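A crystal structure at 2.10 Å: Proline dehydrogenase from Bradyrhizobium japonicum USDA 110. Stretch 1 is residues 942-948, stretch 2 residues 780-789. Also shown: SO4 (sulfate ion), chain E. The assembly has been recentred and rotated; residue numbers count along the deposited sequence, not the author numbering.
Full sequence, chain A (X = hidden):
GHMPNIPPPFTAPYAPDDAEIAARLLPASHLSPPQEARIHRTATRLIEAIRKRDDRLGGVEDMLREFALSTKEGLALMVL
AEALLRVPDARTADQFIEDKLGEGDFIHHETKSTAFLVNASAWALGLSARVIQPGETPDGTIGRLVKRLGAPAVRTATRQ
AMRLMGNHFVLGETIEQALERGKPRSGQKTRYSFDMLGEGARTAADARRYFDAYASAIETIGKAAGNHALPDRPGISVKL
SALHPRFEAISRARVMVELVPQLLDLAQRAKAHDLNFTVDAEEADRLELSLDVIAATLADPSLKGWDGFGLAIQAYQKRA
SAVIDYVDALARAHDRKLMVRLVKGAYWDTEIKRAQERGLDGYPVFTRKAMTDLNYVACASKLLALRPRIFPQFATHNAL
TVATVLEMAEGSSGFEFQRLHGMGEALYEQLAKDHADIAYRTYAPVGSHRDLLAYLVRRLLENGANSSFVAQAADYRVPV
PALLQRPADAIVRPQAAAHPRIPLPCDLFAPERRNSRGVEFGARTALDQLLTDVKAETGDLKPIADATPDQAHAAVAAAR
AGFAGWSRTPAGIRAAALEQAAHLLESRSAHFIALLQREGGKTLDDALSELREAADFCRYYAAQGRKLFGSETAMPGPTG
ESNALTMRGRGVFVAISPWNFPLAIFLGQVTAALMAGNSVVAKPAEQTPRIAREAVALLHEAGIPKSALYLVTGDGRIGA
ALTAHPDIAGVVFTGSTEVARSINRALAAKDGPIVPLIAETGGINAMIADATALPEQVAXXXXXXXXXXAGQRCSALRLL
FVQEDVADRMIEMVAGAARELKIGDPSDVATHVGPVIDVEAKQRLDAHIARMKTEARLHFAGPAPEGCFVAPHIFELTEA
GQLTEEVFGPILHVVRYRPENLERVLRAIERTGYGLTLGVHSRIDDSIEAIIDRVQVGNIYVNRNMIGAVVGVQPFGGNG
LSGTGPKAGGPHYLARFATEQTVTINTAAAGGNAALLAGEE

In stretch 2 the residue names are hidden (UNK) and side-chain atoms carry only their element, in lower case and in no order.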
# COMPACT_ATOMS: atom_id res chain seq x y z
N VAL A 942 25.67 -8.97 28.30
CA VAL A 942 25.47 -10.39 28.55
C VAL A 942 26.35 -11.25 27.65
O VAL A 942 26.25 -11.17 26.42
CB VAL A 942 23.99 -10.78 28.36
CG1 VAL A 942 23.77 -12.27 28.65
CG2 VAL A 942 23.12 -9.92 29.26
N ASN A 943 27.22 -12.04 28.26
CA ASN A 943 28.04 -12.99 27.52
C ASN A 943 28.98 -12.30 26.53
O ASN A 943 29.27 -12.83 25.46
CB ASN A 943 27.16 -14.03 26.81
CG ASN A 943 26.49 -14.99 27.79
OD1 ASN A 943 26.95 -15.16 28.92
ND2 ASN A 943 25.40 -15.63 27.36
N ARG A 944 29.43 -11.11 26.91
CA ARG A 944 30.46 -10.37 26.17
C ARG A 944 31.17 -9.42 27.13
O ARG A 944 30.80 -9.31 28.30
CB ARG A 944 29.85 -9.59 25.00
CG ARG A 944 28.71 -8.64 25.39
CD ARG A 944 28.61 -7.48 24.42
NE ARG A 944 29.68 -6.51 24.65
CZ ARG A 944 29.87 -5.40 23.93
NH1 ARG A 944 30.87 -4.58 24.24
NH2 ARG A 944 29.07 -5.12 22.91
N ASN A 945 32.19 -8.72 26.65
CA ASN A 945 32.86 -7.77 27.52
C ASN A 945 31.98 -6.55 27.82
O ASN A 945 30.94 -6.35 27.19
CB ASN A 945 34.21 -7.35 26.93
CG ASN A 945 34.07 -6.40 25.77
OD1 ASN A 945 33.26 -5.47 25.81
ND2 ASN A 945 34.86 -6.61 24.73
N MET A 946 32.38 -5.75 28.80
CA MET A 946 31.55 -4.65 29.31
C MET A 946 31.94 -3.27 28.76
O MET A 946 31.45 -2.25 29.24
CB MET A 946 31.61 -4.61 30.84
CG MET A 946 31.03 -5.83 31.53
SD MET A 946 31.69 -6.10 33.20
CE MET A 946 31.30 -4.54 33.99
N ILE A 947 32.81 -3.23 27.76
CA ILE A 947 33.39 -1.97 27.33
C ILE A 947 33.15 -1.65 25.85
O ILE A 947 32.70 -2.48 25.08
CB ILE A 947 34.90 -1.94 27.60
CG1 ILE A 947 35.62 -2.95 26.71
CG2 ILE A 947 35.20 -2.21 29.08
CD1 ILE A 947 37.13 -2.80 26.73
N GLY A 948 33.46 -0.41 25.47
CA GLY A 948 33.43 0.00 24.08
C GLY A 948 32.03 0.23 23.52
O GLY A 948 31.75 -0.13 22.38
N UNK A 780 38.53 -14.12 28.76
CA UNK A 780 38.72 -13.12 27.71
C UNK A 780 38.02 -11.81 28.08
O UNK A 780 38.62 -10.73 28.05
c UNK A 780 38.14 -13.60 26.38
o UNK A 780 40.12 -14.93 26.20
c UNK A 780 39.01 -14.64 25.70
o UNK A 780 38.58 -15.16 24.65
N UNK A 781 36.74 -11.92 28.43
CA UNK A 781 35.92 -10.74 28.65
C UNK A 781 36.28 -10.02 29.95
O UNK A 781 36.09 -8.81 30.05
c UNK A 781 34.44 -11.11 28.63
c UNK A 781 33.97 -11.55 27.26
o UNK A 781 32.90 -12.19 27.18
o UNK A 781 34.67 -11.25 26.27
N UNK A 782 36.77 -10.77 30.93
CA UNK A 782 37.20 -10.17 32.19
C UNK A 782 38.51 -9.44 31.98
O UNK A 782 38.69 -8.32 32.45
c UNK A 782 38.23 -10.64 34.44
c UNK A 782 35.98 -11.62 33.87
c UNK A 782 37.35 -11.21 33.32
N UNK A 783 39.43 -10.08 31.25
CA UNK A 783 40.73 -9.47 30.98
C UNK A 783 40.55 -8.16 30.20
O UNK A 783 41.16 -7.15 30.53
c UNK A 783 42.20 -11.50 31.22
c UNK A 783 41.68 -10.44 30.25
c UNK A 783 42.84 -9.69 29.61
N UNK A 784 39.70 -8.19 29.18
CA UNK A 784 39.40 -7.01 28.38
C UNK A 784 38.74 -5.91 29.21
O UNK A 784 39.21 -4.77 29.24
o UNK A 784 39.18 -8.17 26.26
c UNK A 784 38.47 -7.36 27.20
c UNK A 784 37.99 -6.10 26.52
N UNK A 785 37.65 -6.26 29.88
CA UNK A 785 36.88 -5.30 30.66
C UNK A 785 37.66 -4.63 31.79
O UNK A 785 37.43 -3.47 32.11
o UNK A 785 34.82 -6.51 30.18
c UNK A 785 35.62 -5.97 31.22
N UNK A 786 38.59 -5.36 32.41
CA UNK A 786 39.27 -4.82 33.59
C UNK A 786 40.63 -4.19 33.31
O UNK A 786 41.07 -3.28 34.03
c UNK A 786 39.40 -5.90 34.66
N UNK A 787 41.31 -4.67 32.27
CA UNK A 787 42.71 -4.31 32.05
C UNK A 787 42.97 -3.54 30.76
O UNK A 787 43.99 -2.86 30.65
c UNK A 787 43.23 -6.47 35.77
c UNK A 787 43.44 -6.36 33.37
c UNK A 787 43.38 -5.74 34.61
c UNK A 787 43.13 -7.85 35.71
c UNK A 787 43.61 -5.56 32.12
c UNK A 787 43.34 -7.75 33.32
c UNK A 787 43.18 -8.49 34.48
N UNK A 788 42.06 -3.65 29.80
CA UNK A 788 42.14 -2.86 28.57
C UNK A 788 42.22 -1.37 28.91
O UNK A 788 41.52 -0.90 29.80
c UNK A 788 40.75 -2.16 26.51
n UNK A 788 41.24 -3.98 24.93
c UNK A 788 40.92 -3.12 27.68
n UNK A 788 40.21 -5.60 23.67
c UNK A 788 40.42 -4.32 23.94
c UNK A 788 41.55 -2.60 25.30
n UNK A 788 39.83 -3.38 23.20
N UNK A 789 43.08 -0.65 28.19
CA UNK A 789 43.30 0.77 28.46
C UNK A 789 43.77 0.99 29.89
O UNK A 789 43.45 2.02 30.49
c UNK A 789 42.02 1.58 28.20
o UNK A 789 41.50 1.31 26.91
S SO4 E . 33.54 2.61 27.08
O1 SO4 E . 32.24 1.95 27.06
O2 SO4 E . 33.54 3.63 28.13
O3 SO4 E . 34.60 1.65 27.36
O4 SO4 E . 33.79 3.22 25.78
O HOH W 1 33.51 -9.89 24.17
O HOH W 2 32.42 -13.54 24.75

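Position 780 opens the stretch within a helix that begins earlier in the chain. Its side chain has two carbons, the second carrying two oxygens, and it stays clear of stretch 1, its end leading away; this carboxylate one carbon from the backbone is Asp780, with both oxygens hydrogen-bonded elsewhere in the structure. Position 781 has the same atoms, two carbons ending in two oxygens, but its CB points toward stretch 1 and the group packs against the backbone of Asn943, Arg944 and Asn945. It is Asp781, whose OD2 lies 3.2 Å from Arg944 CA.

Positions 782 and 783 each carry three carbons, one bearing the other two, and touch nothing on stretch 1. A branch at CB without oxygen makes them Val782 and Val783, both buried. At 784 the CB bears one oxygen and one carbon, and the carbon meets both Asn945 and Ile947. This is Thr784; its CG2 lies 3.4 Å from Ile947 CD1 and 3.6 Å from Asn945 ND2.

Position 785 has one carbon followed by one oxygen, the oxygen directed at the backbone of Met946: Ser785. Position 786 has a single carbon pointing away from stretch 1, hence Ala786. One carbon and a six-carbon ring with no further atom identify 787 as Phe787, buried and out of reach of stretch 1. At 788 three carbons lead to a nitrogen and then to a carbon bearing two more nitrogens, a guanidinium; the chain brushes the end of Ile947. In Arg788, the first residue to leave helical phi/psi, CG is 3.7 Å from Ile947 CD1. Position 789 again has one carbon and one oxygen, but it makes no contact with stretch 1; Ser789 is hydrogen-bonded elsewhere in the structure.

The contact is centred on Ser785. Its OG accepts a nearly straight hydrogen bond from Met946 N (2.9 Å, 167°) and donates to Asp781 O at 2.6 Å, so one hydroxyl links the irregular segment to the helix backbone. Water extends the link: water 1 donates to Asp781 OD1 (2.8 Å) and accepts from Asn945 N (3.0 Å), giving that amide a route to a carboxylate it does not bond directly. Within stretch 1, Asn945 OD1 accepts from Ile947 N (3.0 Å) and from Arg944 NH1 (3.0 Å), bracing the turn that presents Ile947 to the helix. There its side chain packs along Thr784, Ser785 and Arg788, adding an apolar component to the polar anchor.

Stretch 2 (780-789) DDVVTSAFRS
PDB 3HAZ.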